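DNA repair protein PprA (Deinococcus deserti, PDB 6MC8) binds DNA and forms filaments, acting in the repair of radiation-induced DNA damage and in genome segregation. Local coordinates at residues A[44-49]-A[77-82]; A[118-123]-A[254-259]. The protein carries 2 engineered substitutions. One frame throughout, in Å; residues are numbered along the deposited sequence.

In the fold
Both interactions bring a loop against a helix, and they adjoin one another through the loop 254-259, whose F257 ring meets the W80 ring of interaction 1. Interaction 1 lies deep, its centre about 3 Å from the centre of the chain, and joins the turn after helix 35-43 to the end of helix 62-80. Two hydrogen bonds cross it, one from the indole N-H of buried W80 and one from the guanidinium of R79, a partly exposed residue. Interaction 2, centred about 11 Å from the first, is partly buried and sets helix 119-127 against the loop before strand 261-267. There the contact is made by alanine methyls, aromatic rings and one CH-pi approach, with an arginine on its exposed side.

Interaction 1 of 2, residues A[44-49]-A[77-82]; sequences ATAGLQ and HDRWGL
The indole of W80 meets the turn 44-49 with its pyrrole side: T45 OG1 lies at the ring edge, near its plane, while the methyl of A46 approaches obliquely, 3.7 Å from W80 NE1. NE1 donates to T45 OG1 over 3.2 Å, a bent bond (144° at the hydrogen). OG1 also pairs with the carbonyl of L42, so a small hydroxyl suits this buried place. At another part of the indole rim H77 ND1 lies in the ring plane, and W80 CE3 sits 3.7 Å above one face of the H77 imidazole, offset toward its rim.

At the edge of the R79 guanidinium lie A46 O and G47 O, of which only A46 O is hydrogen-bonded to it; L48 CD1 is oblique, 3.8 Å from R79 NH1. The chain is extended from CG to NE, and NH1 bonds A46 O at 3.2 Å and 161°, the oxygen close to the guanidinium plane. An arginine is long enough to pass A46, whose CB lies 4.0 Å from R79 CB, and still reach that carbonyl. G47, with positive phi, where a side chain would jam against the preceding carbonyl, is the C-prime residue of the Schellman motif ending helix 35-43, the turn R79 grips.

Interaction 2 of 2, residues A[118-123]-A[254-259]; sequences GARAIA and EAHFAV
H256 and F257 press against helix 119-127, most closely at two alanines and the CB of R120. A123 CB lies 3.5 Å from H256 O and 3.7 Å from F257 CZ, while A119 CB is 3.6 Å from H256 CD2. Groups bulkier than these methyls would meet the loop backbone or the rings. I122 CG2 lies at the edge of the phenyl ring, 3.8 Å from F257 CZ. R120 CB stands over one face of the H256 imidazole, 3.8 Å from the ring centroid and 25° off the normal, a CH-pi contact; A255 CB lies over the opposite face, offset toward the rim.

The loose side is the exposed remainder of R120: with CG anti to the backbone N (chi1 177°) and a bend at chi3, it runs past H256, NE 3.6 Å from H256 CE1 and the guanidinium plane 84° from the ring. H256 NE2 is bonded to N250 O, so an alanine here would probably leave that carbonyl without its mate and open a gap beside A119 and R120. The loop lies between helix 119-127 and helix 274-304, on which E254 and V259 pack, and leads into strand 261-267.

Interaction 1 of 2, residues A[44-49]-A[77-82]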
loop_
_atom_site.group_PDB
_atom_site.type_symbol
_atom_site.label_atom_id
_atom_site.label_comp_id
_atom_site.label_asym_id
_atom_site.label_seq_id
_atom_site.Cartn_x
_atom_site.Cartn_y
_atom_site.Cartn_z
ATOM N N ALA A 44 15.937 25.577 16.163
ATOM C CA ALA A 44 17.254 25.314 16.726
ATOM C C ALA A 44 17.182 24.415 17.951
ATOM O O ALA A 44 18.203 23.848 18.347
ATOM C CB ALA A 44 17.956 26.620 17.083
ATOM N N THR A 45 16.000 24.268 18.552
ATOM C CA THR A 45 15.807 23.268 19.591
ATOM C C THR A 45 15.818 21.856 19.028
ATOM O O THR A 45 16.005 20.903 19.786
ATOM C CB THR A 45 14.495 23.514 20.335
ATOM O OG1 THR A 45 13.393 23.358 19.436
ATOM C CG2 THR A 45 14.473 24.916 20.909
ATOM N N ALA A 46 15.617 21.703 17.724
ATOM C CA ALA A 46 15.798 20.433 17.047
ATOM C C ALA A 46 17.146 20.324 16.352
ATOM O O ALA A 46 17.365 19.373 15.605
ATOM C CB ALA A 46 14.675 20.208 16.037
ATOM N N GLY A 47 18.053 21.264 16.582
ATOM C CA GLY A 47 19.384 21.180 16.027
ATOM C C GLY A 47 19.557 21.788 14.659
ATOM O O GLY A 47 20.604 21.585 14.039
ATOM N N LEU A 48 18.572 22.532 14.173
ATOM C CA LEU A 48 18.638 23.097 12.835
ATOM C C LEU A 48 19.243 24.491 12.861
ATOM O O LEU A 48 19.003 25.272 13.784
ATOM C CB LEU A 48 17.247 23.170 12.208
ATOM C CG LEU A 48 16.576 21.945 11.595
ATOM C CD1 LEU A 48 16.022 20.993 12.632
ATOM C CD2 LEU A 48 15.488 22.406 10.678
ATOM N N GLN A 49 19.996 24.793 11.826
ATOM C CA GLN A 49 20.447 26.172 11.574
ATOM C C GLN A 49 19.554 26.634 10.426
ATOM O O GLN A 49 19.723 26.180 9.344
ATOM C CB GLN A 49 21.936 26.215 11.276
ATOM C CG GLN A 49 22.799 26.306 12.511
ATOM C CD GLN A 49 24.229 26.072 12.155
ATOM O OE1 GLN A 49 24.522 25.242 11.330
ATOM N NE2 GLN A 49 25.133 26.809 12.758
ATOM N N HIS A 77 10.008 18.313 13.331
ATOM C CA HIS A 77 9.054 17.344 13.860
ATOM C C HIS A 77 9.586 15.921 13.789
ATOM O O HIS A 77 9.129 15.052 14.538
ATOM C CB HIS A 77 7.712 17.446 13.144
ATOM C CG HIS A 77 6.829 18.526 13.673
ATOM N ND1 HIS A 77 6.233 18.442 14.910
ATOM C CD2 HIS A 77 6.417 19.694 13.135
ATOM C CE1 HIS A 77 5.505 19.521 15.118
ATOM N NE2 HIS A 77 5.596 20.296 14.055
ATOM N N ASP A 78 10.546 15.660 12.900
ATOM C CA ASP A 78 11.202 14.357 12.889
ATOM C C ASP A 78 12.053 14.169 14.133
ATOM O O ASP A 78 12.308 13.039 14.559
ATOM C CB ASP A 78 12.070 14.206 11.640
ATOM C CG ASP A 78 11.263 14.069 10.380
ATOM O OD1 ASP A 78 10.139 13.542 10.443
ATOM O OD2 ASP A 78 11.754 14.491 9.321
ATOM N N ARG A 79 12.489 15.268 14.735
ATOM C CA ARG A 79 13.414 15.226 15.848
ATOM C C ARG A 79 12.745 15.522 17.181
ATOM O O ARG A 79 13.177 14.993 18.207
ATOM C CB ARG A 79 14.550 16.200 15.570
ATOM C CG ARG A 79 15.365 15.745 14.392
ATOM C CD ARG A 79 16.384 16.750 13.991
ATOM N NE ARG A 79 17.248 16.242 12.938
ATOM C CZ ARG A 79 18.260 16.918 12.416
ATOM N NH1 ARG A 79 18.538 18.134 12.855
ATOM N NH2 ARG A 79 18.996 16.375 11.464
ATOM N N TRP A 80 11.690 16.336 17.178
ATOM C CA TRP A 80 10.892 16.537 18.381
ATOM C C TRP A 80 10.199 15.254 18.818
ATOM O O TRP A 80 10.038 15.017 20.019
ATOM C CB TRP A 80 9.878 17.648 18.133
ATOM C CG TRP A 80 10.478 19.009 18.120
ATOM C CD1 TRP A 80 11.648 19.390 18.693
ATOM C CD2 TRP A 80 9.979 20.155 17.429
ATOM N NE1 TRP A 80 11.886 20.715 18.449
ATOM C CE2 TRP A 80 10.878 21.207 17.666
ATOM C CE3 TRP A 80 8.849 20.398 16.646
ATOM C CZ2 TRP A 80 10.682 22.482 17.152
ATOM C CZ3 TRP A 80 8.658 21.662 16.137
ATOM C CH2 TRP A 80 9.568 22.689 16.391
ATOM N N GLY A 81 9.806 14.411 17.864
ATOM C CA GLY A 81 9.277 13.092 18.146
ATOM C C GLY A 81 7.937 13.090 18.847
ATOM O O GLY A 81 7.728 12.342 19.804
ATOM N N LEU A 82 7.023 13.925 18.381
ATOM C CA LEU A 82 5.737 14.081 19.033
ATOM C C LEU A 82 4.729 13.031 18.595
ATOM O O LEU A 82 3.647 12.950 19.179
ATOM C CB LEU A 82 5.188 15.482 18.762
ATOM C CG LEU A 82 6.127 16.607 19.203
ATOM C CD1 LEU A 82 5.554 17.969 18.862
ATOM C CD2 LEU A 82 6.476 16.516 20.674
#

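Interaction 2 of 2, residues A[118-123]-A[254-259]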
loop_
_atom_site.group_PDB
_atom_site.type_symbol
_atom_site.label_atom_id
_atom_site.label_comp_id
_atom_site.label_asym_id
_atom_site.label_seq_id
_atom_site.Cartn_x
_atom_site.Cartn_y
_atom_site.Cartn_z
ATOM N N GLY A 118 3.626 32.029 21.109
ATOM C CA GLY A 118 4.594 31.636 22.105
ATOM C C GLY A 118 4.845 30.140 22.090
ATOM O O GLY A 118 4.092 29.355 21.517
ATOM N N ALA A 119 5.924 29.741 22.758
ATOM C CA ALA A 119 6.400 28.366 22.652
ATOM C C ALA A 119 5.518 27.399 23.432
ATOM O O ALA A 119 5.316 26.256 23.007
ATOM C CB ALA A 119 7.841 28.283 23.134
ATOM N N ARG A 120 5.005 27.833 24.586
ATOM C CA ARG A 120 4.102 26.994 25.368
ATOM C C ARG A 120 2.798 26.742 24.623
ATOM O O ARG A 120 2.271 25.624 24.640
ATOM C CB ARG A 120 3.830 27.643 26.729
ATOM C CG ARG A 120 2.838 26.879 27.592
ATOM C CD ARG A 120 2.648 27.480 28.968
ATOM N NE ARG A 120 3.766 27.196 29.857
ATOM C CZ ARG A 120 3.907 27.724 31.068
ATOM N NH1 ARG A 120 3.000 28.572 31.534
ATOM N NH2 ARG A 120 4.957 27.409 31.811
ATOM N N ALA A 121 2.286 27.762 23.934
ATOM C CA ALA A 121 1.019 27.631 23.225
ATOM C C ALA A 121 1.156 26.740 21.995
ATOM O O ALA A 121 0.234 25.992 21.656
ATOM C CB ALA A 121 0.501 29.014 22.839
ATOM N N ILE A 122 2.299 26.816 21.311
ATOM C CA ILE A 122 2.533 25.978 20.139
ATOM C C ILE A 122 2.725 24.525 20.551
ATOM O O ILE A 122 2.186 23.608 19.918
ATOM C CB ILE A 122 3.737 26.518 19.342
ATOM C CG1 ILE A 122 3.400 27.866 18.709
ATOM C CG2 ILE A 122 4.184 25.547 18.267
ATOM C CD1 ILE A 122 4.607 28.598 18.177
ATOM N N ALA A 123 3.465 24.295 21.636
ATOM C CA ALA A 123 3.690 22.938 22.115
ATOM C C ALA A 123 2.416 22.333 22.685
ATOM O O ALA A 123 2.228 21.114 22.638
ATOM C CB ALA A 123 4.801 22.928 23.161
ATOM N N GLU A 254 13.272 26.316 24.260
ATOM C CA GLU A 254 14.018 25.257 24.919
ATOM C C GLU A 254 13.290 24.711 26.142
ATOM O O GLU A 254 13.565 23.587 26.573
ATOM C CB GLU A 254 15.394 25.790 25.308
ATOM C CG GLU A 254 16.367 25.976 24.148
ATOM C CD GLU A 254 16.214 27.297 23.430
ATOM O OE1 GLU A 254 15.415 28.135 23.875
ATOM O OE2 GLU A 254 16.894 27.499 22.408
ATOM N N ALA A 255 12.370 25.481 26.718
ATOM C CA ALA A 255 11.579 24.985 27.833
ATOM C C ALA A 255 10.344 24.214 27.394
ATOM O O ALA A 255 9.605 23.726 28.252
ATOM C CB ALA A 255 11.146 26.138 28.730
ATOM N N HIS A 256 10.091 24.108 26.089
ATOM C CA HIS A 256 8.848 23.536 25.598
ATOM C C HIS A 256 9.043 22.562 24.447
ATOM O O HIS A 256 8.064 21.974 23.983
ATOM C CB HIS A 256 7.898 24.659 25.165
ATOM C CG HIS A 256 7.636 25.651 26.249
ATOM N ND1 HIS A 256 6.816 25.381 27.320
ATOM C CD2 HIS A 256 8.139 26.888 26.461
ATOM C CE1 HIS A 256 6.805 26.421 28.132
ATOM N NE2 HIS A 256 7.597 27.350 27.633
ATOM N N PHE A 257 10.273 22.361 23.992
ATOM C CA PHE A 257 10.576 21.467 22.887
ATOM C C PHE A 257 11.898 20.774 23.162
ATOM O O PHE A 257 12.872 21.416 23.558
ATOM C CB PHE A 257 10.641 22.227 21.558
ATOM C CG PHE A 257 9.307 22.669 21.045
ATOM C CD1 PHE A 257 8.542 21.822 20.267
ATOM C CD2 PHE A 257 8.808 23.922 21.354
ATOM C CE1 PHE A 257 7.316 22.220 19.794
ATOM C CE2 PHE A 257 7.577 24.320 20.892
ATOM C CZ PHE A 257 6.834 23.470 20.106
ATOM N N ALA A 258 11.926 19.464 22.953
ATOM C CA ALA A 258 13.133 18.679 23.139
ATOM C C ALA A 258 13.274 17.690 21.992
ATOM O O ALA A 258 12.299 17.333 21.332
ATOM C CB ALA A 258 13.122 17.941 24.480
ATOM N N VAL A 259 14.508 17.250 21.767
ATOM C CA VAL A 259 14.803 16.233 20.763
ATOM C C VAL A 259 14.603 14.856 21.374
ATOM O O VAL A 259 15.210 14.526 22.395
ATOM C CB VAL A 259 16.233 16.386 20.221
ATOM C CG1 VAL A 259 16.606 15.203 19.351
ATOM C CG2 VAL A 259 16.348 17.642 19.420
#